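CaaX farnesyltransferase alpha subunit Ram2 (PDB 4L9P) forms the alpha subunit of a heterodimeric prenyltransferase that probably attaches farnesyl, and perhaps geranylgeranyl, groups to CAAX proteins. Local coordinates at residues L98-L112 with I125-F139. The protein carries 1 engineered substitution. Sequence-based numbering, arbitrary orientation.
With EDO (1,2-ethanediol), chain I.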
loop_
_atom_site.group_PDB
_atom_site.type_symbol
_atom_site.label_atom_id
_atom_site.label_comp_id
_atom_site.label_asym_id
_atom_site.label_seq_id
_atom_site.Cartn_x
_atom_site.Cartn_y
_atom_site.Cartn_z
ATOM N N LEU A 98 -20.602 21.971 9.044
ATOM C CA LEU A 98 -19.920 23.225 8.776
ATOM C C LEU A 98 -20.479 23.871 7.532
ATOM O O LEU A 98 -20.729 25.060 7.535
ATOM C CB LEU A 98 -18.420 22.950 8.552
ATOM C CG LEU A 98 -17.672 22.520 9.805
ATOM C CD1 LEU A 98 -16.285 21.952 9.367
ATOM C CD2 LEU A 98 -17.464 23.716 10.724
ATOM N N PHE A 99 -20.655 23.100 6.457
ATOM C CA PHE A 99 -21.226 23.678 5.251
ATOM C C PHE A 99 -22.714 24.056 5.426
ATOM O O PHE A 99 -23.131 25.165 5.023
ATOM C CB PHE A 99 -20.980 22.748 4.088
ATOM C CG PHE A 99 -19.580 22.809 3.596
ATOM C CD1 PHE A 99 -19.129 23.910 2.834
ATOM C CD2 PHE A 99 -18.687 21.795 3.876
ATOM C CE1 PHE A 99 -17.796 23.974 2.373
ATOM C CE2 PHE A 99 -17.378 21.851 3.397
ATOM C CZ PHE A 99 -16.939 22.936 2.665
ATOM N N ALA A 100 -23.504 23.176 6.063
ATOM C CA ALA A 100 -24.943 23.460 6.226
ATOM C C ALA A 100 -25.203 24.716 7.055
ATOM O O ALA A 100 -26.175 25.467 6.799
ATOM C CB ALA A 100 -25.595 22.285 6.842
ATOM N N LEU A 101 -24.374 24.995 8.036
ATOM C CA LEU A 101 -24.580 26.170 8.891
ATOM C C LEU A 101 -23.843 27.413 8.408
ATOM O O LEU A 101 -23.954 28.482 9.033
ATOM C CB LEU A 101 -24.142 25.877 10.321
ATOM C CG LEU A 101 -24.900 24.759 11.022
ATOM C CD1 LEU A 101 -24.377 24.632 12.455
ATOM C CD2 LEU A 101 -26.424 25.003 11.002
ATOM N N GLY A 102 -23.113 27.300 7.295
ATOM C CA GLY A 102 -22.345 28.435 6.818
ATOM C C GLY A 102 -21.318 28.870 7.842
ATOM O O GLY A 102 -21.101 30.078 8.035
ATOM N N LYS A 103 -20.666 27.904 8.509
ATOM C CA LYS A 103 -19.659 28.291 9.509
ATOM C C LYS A 103 -18.443 28.950 8.841
ATOM O O LYS A 103 -18.114 28.698 7.657
ATOM C CB LYS A 103 -19.168 27.015 10.232
ATOM C CG LYS A 103 -20.298 26.304 11.005
ATOM C CD LYS A 103 -20.948 27.251 12.106
ATOM C CE LYS A 103 -19.885 27.666 13.171
ATOM N NZ LYS A 103 -20.432 28.663 14.176
ATOM N N ASP A 104 -17.715 29.726 9.622
ATOM C CA ASP A 104 -16.493 30.397 9.153
ATOM C C ASP A 104 -15.396 29.313 9.032
ATOM O O ASP A 104 -14.943 28.727 10.025
ATOM C CB ASP A 104 -16.092 31.429 10.239
ATOM C CG ASP A 104 -14.866 32.267 9.873
ATOM O OD1 ASP A 104 -13.895 31.739 9.297
ATOM O OD2 ASP A 104 -14.874 33.495 10.142
ATOM N N LEU A 105 -14.978 29.060 7.802
ATOM C CA LEU A 105 -13.989 27.981 7.629
ATOM C C LEU A 105 -12.586 28.458 7.876
ATOM O O LEU A 105 -11.702 27.572 8.053
ATOM C CB LEU A 105 -14.129 27.394 6.220
ATOM C CG LEU A 105 -15.523 26.788 5.890
ATOM C CD1 LEU A 105 -15.492 26.066 4.551
ATOM C CD2 LEU A 105 -16.064 25.870 6.997
ATOM N N ASN A 106 -12.317 29.757 7.933
ATOM C CA ASN A 106 -11.023 30.207 8.425
ATOM C C ASN A 106 -10.845 29.765 9.850
ATOM O O ASN A 106 -9.744 29.297 10.242
ATOM C CB ASN A 106 -10.875 31.746 8.382
ATOM C CG ASN A 106 -10.863 32.286 6.987
ATOM O OD1 ASN A 106 -10.305 31.673 6.074
ATOM N ND2 ASN A 106 -11.493 33.455 6.798
ATOM N N GLU A 107 -11.898 29.919 10.651
ATOM C CA GLU A 107 -11.831 29.479 12.045
ATOM C C GLU A 107 -11.744 27.951 12.152
ATOM O O GLU A 107 -11.016 27.426 13.012
ATOM C CB GLU A 107 -13.034 30.010 12.849
ATOM C CG GLU A 107 -12.898 31.494 13.069
ATOM C CD GLU A 107 -14.075 32.090 13.784
ATOM O OE1 GLU A 107 -15.075 31.349 14.029
ATOM O OE2 GLU A 107 -13.995 33.321 14.089
ATOM N N GLU A 108 -12.418 27.234 11.264
ATOM C CA GLU A 108 -12.286 25.786 11.234
ATOM C C GLU A 108 -10.849 25.380 10.910
ATOM O O GLU A 108 -10.344 24.418 11.558
ATOM C CB GLU A 108 -13.279 25.148 10.241
ATOM C CG GLU A 108 -13.122 23.615 10.097
ATOM C CD GLU A 108 -13.566 22.753 11.297
ATOM O OE1 GLU A 108 -13.943 23.292 12.372
ATOM O OE2 GLU A 108 -13.523 21.488 11.175
ATOM N N ILE A 109 -10.212 26.022 9.947
ATOM C CA ILE A 109 -8.815 25.674 9.669
ATOM C C ILE A 109 -7.915 25.947 10.868
ATOM O O ILE A 109 -7.053 25.116 11.181
ATOM C CB ILE A 109 -8.301 26.391 8.404
ATOM C CG1 ILE A 109 -8.978 25.811 7.132
ATOM C CG2 ILE A 109 -6.784 26.342 8.314
ATOM C CD1 ILE A 109 -8.435 24.442 6.683
ATOM N N GLU A 110 -8.122 27.043 11.587
ATOM C CA GLU A 110 -7.261 27.267 12.737
ATOM C C GLU A 110 -7.484 26.179 13.809
ATOM O O GLU A 110 -6.512 25.724 14.450
ATOM C CB GLU A 110 -7.472 28.703 13.264
ATOM C CG GLU A 110 -7.070 29.744 12.211
ATOM C CD GLU A 110 -5.572 29.708 11.831
ATOM O OE1 GLU A 110 -4.738 29.869 12.767
ATOM O OE2 GLU A 110 -5.222 29.497 10.633
ATOM N N TRP A 111 -8.718 25.707 13.978
ATOM C CA TRP A 111 -8.961 24.560 14.890
ATOM C C TRP A 111 -8.289 23.275 14.337
ATOM O O TRP A 111 -7.604 22.539 15.092
ATOM C CB TRP A 111 -10.465 24.357 15.039
ATOM C CG TRP A 111 -10.821 23.111 15.767
ATOM C CD1 TRP A 111 -10.893 22.949 17.132
ATOM C CD2 TRP A 111 -11.178 21.847 15.192
ATOM N NE1 TRP A 111 -11.261 21.632 17.436
ATOM C CE2 TRP A 111 -11.458 20.954 16.264
ATOM C CE3 TRP A 111 -11.309 21.388 13.879
ATOM C CZ2 TRP A 111 -11.837 19.630 16.042
ATOM C CZ3 TRP A 111 -11.684 20.071 13.665
ATOM C CH2 TRP A 111 -11.928 19.204 14.753
ATOM N N LEU A 112 -8.456 23.014 13.038
ATOM C CA LEU A 112 -7.901 21.800 12.431
ATOM C C LEU A 112 -6.383 21.787 12.563
ATOM O O LEU A 112 -5.797 20.728 12.808
ATOM C CB LEU A 112 -8.323 21.782 10.953
ATOM C CG LEU A 112 -7.904 20.475 10.243
ATOM C CD1 LEU A 112 -8.543 19.217 10.856
ATOM C CD2 LEU A 112 -8.254 20.624 8.748
ATOM N N ILE A 125 -7.737 13.778 9.073
ATOM C CA ILE A 125 -7.461 15.202 9.291
ATOM C C ILE A 125 -7.053 15.884 7.971
ATOM O O ILE A 125 -7.387 17.041 7.681
ATOM C CB ILE A 125 -6.259 15.295 10.304
ATOM C CG1 ILE A 125 -6.796 15.023 11.709
ATOM C CG2 ILE A 125 -5.470 16.614 10.225
ATOM C CD1 ILE A 125 -5.600 14.709 12.698
ATOM N N TRP A 126 -6.330 15.157 7.132
ATOM C CA TRP A 126 -5.823 15.704 5.883
ATOM C C TRP A 126 -6.831 15.621 4.760
ATOM O O TRP A 126 -6.866 16.511 3.904
ATOM C CB TRP A 126 -4.437 15.094 5.535
ATOM C CG TRP A 126 -3.484 15.593 6.591
ATOM C CD1 TRP A 126 -3.109 14.983 7.777
ATOM C CD2 TRP A 126 -2.894 16.890 6.614
ATOM N NE1 TRP A 126 -2.380 15.860 8.553
ATOM C CE2 TRP A 126 -2.225 17.037 7.847
ATOM C CE3 TRP A 126 -2.894 17.960 5.708
ATOM C CZ2 TRP A 126 -1.546 18.221 8.190
ATOM C CZ3 TRP A 126 -2.235 19.111 6.038
ATOM C CH2 TRP A 126 -1.547 19.244 7.281
ATOM N N HIS A 127 -7.697 14.606 4.781
ATOM C CA HIS A 127 -8.857 14.607 3.894
ATOM C C HIS A 127 -9.802 15.782 4.252
ATOM O O HIS A 127 -10.253 16.522 3.369
ATOM C CB HIS A 127 -9.622 13.285 3.891
ATOM C CG HIS A 127 -10.791 13.345 2.975
ATOM N ND1 HIS A 127 -10.644 13.502 1.616
ATOM C CD2 HIS A 127 -12.126 13.345 3.221
ATOM C CE1 HIS A 127 -11.844 13.591 1.053
ATOM N NE2 HIS A 127 -12.761 13.487 2.005
ATOM N N HIS A 128 -10.047 16.011 5.553
ATOM C CA HIS A 128 -10.960 17.076 5.982
ATOM C C HIS A 128 -10.391 18.401 5.513
ATOM O O HIS A 128 -11.132 19.287 5.056
ATOM C CB HIS A 128 -11.063 17.048 7.505
ATOM C CG HIS A 128 -12.088 17.976 8.054
ATOM N ND1 HIS A 128 -13.443 17.755 7.897
ATOM C CD2 HIS A 128 -11.949 19.065 8.851
ATOM C CE1 HIS A 128 -14.107 18.716 8.548
ATOM N NE2 HIS A 128 -13.227 19.528 9.141
ATOM N N ARG A 129 -9.078 18.588 5.592
ATOM C CA ARG A 129 -8.462 19.848 5.147
ATOM C C ARG A 129 -8.764 20.083 3.658
ATOM O O ARG A 129 -9.092 21.212 3.242
ATOM C CB ARG A 129 -6.949 19.837 5.390
ATOM C CG ARG A 129 -6.361 21.256 5.294
ATOM C CD ARG A 129 -4.844 21.214 5.539
ATOM N NE ARG A 129 -4.350 22.562 5.873
ATOM C CZ ARG A 129 -4.333 23.076 7.102
ATOM N NH1 ARG A 129 -4.693 22.330 8.164
ATOM N NH2 ARG A 129 -3.973 24.373 7.261
ATOM N N GLN A 130 -8.650 19.032 2.853
ATOM C CA GLN A 130 -8.910 19.153 1.421
ATOM C C GLN A 130 -10.411 19.456 1.146
ATOM O O GLN A 130 -10.749 20.314 0.295
ATOM C CB GLN A 130 -8.550 17.819 0.760
ATOM C CG GLN A 130 -8.832 17.788 -0.751
ATOM C CD GLN A 130 -8.351 16.465 -1.402
ATOM O OE1 GLN A 130 -7.341 15.844 -0.973
ATOM N NE2 GLN A 130 -9.099 16.005 -2.387
ATOM N N VAL A 131 -11.290 18.841 1.921
ATOM C CA VAL A 131 -12.749 19.110 1.804
ATOM C C VAL A 131 -13.003 20.604 2.055
ATOM O O VAL A 131 -13.734 21.231 1.291
ATOM C CB VAL A 131 -13.538 18.199 2.801
ATOM C CG1 VAL A 131 -15.019 18.618 2.888
ATOM C CG2 VAL A 131 -13.410 16.750 2.318
ATOM N N LEU A 132 -12.410 21.161 3.097
ATOM C CA LEU A 132 -12.643 22.554 3.414
ATOM C C LEU A 132 -12.001 23.478 2.416
ATOM O O LEU A 132 -12.650 24.408 1.887
ATOM C CB LEU A 132 -12.053 22.883 4.774
ATOM C CG LEU A 132 -12.579 22.107 5.992
ATOM C CD1 LEU A 132 -11.679 22.457 7.224
ATOM C CD2 LEU A 132 -14.020 22.411 6.233
ATOM N N MET A 133 -10.717 23.232 2.106
ATOM C CA MET A 133 -9.956 24.154 1.292
ATOM C C MET A 133 -10.406 24.154 -0.180
ATOM O O MET A 133 -10.172 25.135 -0.929
ATOM C CB MET A 133 -8.488 23.713 1.360
ATOM C CG MET A 133 -7.477 24.732 0.754
ATOM S SD MET A 133 -7.452 26.327 1.580
ATOM C CE MET A 133 -7.164 25.859 3.253
ATOM N N SER A 134 -11.093 23.113 -0.582
ATOM C CA SER A 134 -11.612 23.037 -1.949
ATOM C C SER A 134 -12.785 23.997 -2.177
ATOM O O SER A 134 -13.230 24.149 -3.324
ATOM C CB SER A 134 -12.051 21.598 -2.281
ATOM O OG SER A 134 -13.187 21.240 -1.539
ATOM N N SER A 135 -13.323 24.599 -1.110
ATOM C CA SER A 135 -14.484 25.488 -1.321
ATOM C C SER A 135 -14.004 26.851 -1.778
ATOM O O SER A 135 -13.480 27.648 -0.942
ATOM C CB SER A 135 -15.237 25.635 -0.034
ATOM O OG SER A 135 -16.311 26.571 -0.302
ATOM N N ARG A 136 -14.203 27.149 -3.068
ATOM C CA ARG A 136 -13.691 28.403 -3.639
ATOM C C ARG A 136 -14.420 29.645 -3.077
ATOM O O ARG A 136 -13.841 30.745 -2.993
ATOM C CB ARG A 136 -13.715 28.343 -5.184
ATOM C CG ARG A 136 -12.463 27.564 -5.715
ATOM C CD ARG A 136 -12.390 27.529 -7.251
ATOM N NE ARG A 136 -11.433 26.537 -7.716
ATOM C CZ ARG A 136 -10.106 26.683 -7.694
ATOM N NH1 ARG A 136 -9.545 27.772 -7.191
ATOM N NH2 ARG A 136 -9.368 25.732 -8.193
ATOM N N ALA A 137 -15.645 29.432 -2.614
ATOM C CA ALA A 137 -16.431 30.522 -2.017
ATOM C C ALA A 137 -15.733 30.975 -0.734
ATOM O O ALA A 137 -15.689 32.177 -0.432
ATOM C CB ALA A 137 -17.810 30.032 -1.733
ATOM N N HIS A 138 -15.053 30.047 -0.037
ATOM C CA HIS A 138 -14.412 30.403 1.221
ATOM C C HIS A 138 -12.907 30.694 1.069
ATOM O O HIS A 138 -12.323 31.483 1.839
ATOM C CB HIS A 138 -14.565 29.245 2.223
ATOM C CG HIS A 138 -15.984 29.011 2.645
ATOM N ND1 HIS A 138 -16.870 28.262 1.898
ATOM C CD2 HIS A 138 -16.674 29.462 3.720
ATOM C CE1 HIS A 138 -18.042 28.239 2.516
ATOM N NE2 HIS A 138 -17.955 28.985 3.606
ATOM N N PHE A 139 -12.258 29.985 0.150
ATOM C CA PHE A 139 -10.826 30.112 -0.063
ATOM C C PHE A 139 -10.565 30.344 -1.535
ATOM O O PHE A 139 -10.137 29.455 -2.266
ATOM C CB PHE A 139 -10.128 28.799 0.373
ATOM C CG PHE A 139 -10.429 28.446 1.804
ATOM C CD1 PHE A 139 -9.770 29.131 2.843
ATOM C CD2 PHE A 139 -11.348 27.459 2.109
ATOM C CE1 PHE A 139 -10.007 28.832 4.183
ATOM C CE2 PHE A 139 -11.600 27.121 3.469
ATOM C CZ PHE A 139 -10.927 27.799 4.518
HETATM C C1 EDO I . -13.751 17.531 -1.972
HETATM O O1 EDO I . -14.059 16.154 -2.161
HETATM C C2 EDO I . -12.243 17.641 -1.909
HETATM O O2 EDO I . -11.632 16.971 -3.016
HETATM O O HOH W 1 -10.374 32.726 3.317
#
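Leu132 enters a hole formed by Leu105, Glu108 and Ile109 of helix 105-118 together with Leu98 at the end of helix 88-100, and Leu112 answers from the other side by settling among Ile125, His128, Arg129 and Leu132. This mutual knobs-into-holes packing joins the antiparallel helices 105-118 and 123-133, whose segments cross at -165° within a prenyltransferase alpha-subunit repeat of the TPR clan, and it illustrates how the two helices of an alpha-helical hairpin interdigitate. The two methyls of Leu132 divide the work: CD1 presses on Glu108 CG at 3.4 Å, while CD2 turns to Leu98 CD1 and Leu105 CD2.

One polar bond is set into this apolar seam. Glu108 leaves the helix with CG anti to the backbone N (chi1 176°) and then bends at chi2, which carries OE2 to His128 NE2 at 2.8 Å. The imidazole donates almost within its own plane to the anti lone pair of OE2, and the carboxylate stands 75° from the ring. Arg94 forms a salt bridge with OE1, so both carboxylate oxygens are held and the buried charge is probably balanced.

In the loop after helix 123-133, Phe139 places CZ against Leu105 CB at 3.6 Å. Beside it, the His138 ring, edge-bonded through ND1 to Ser135 OG, receives Leu105 CD1 over its face, 3.6 Å from the centroid in a CH-pi contact.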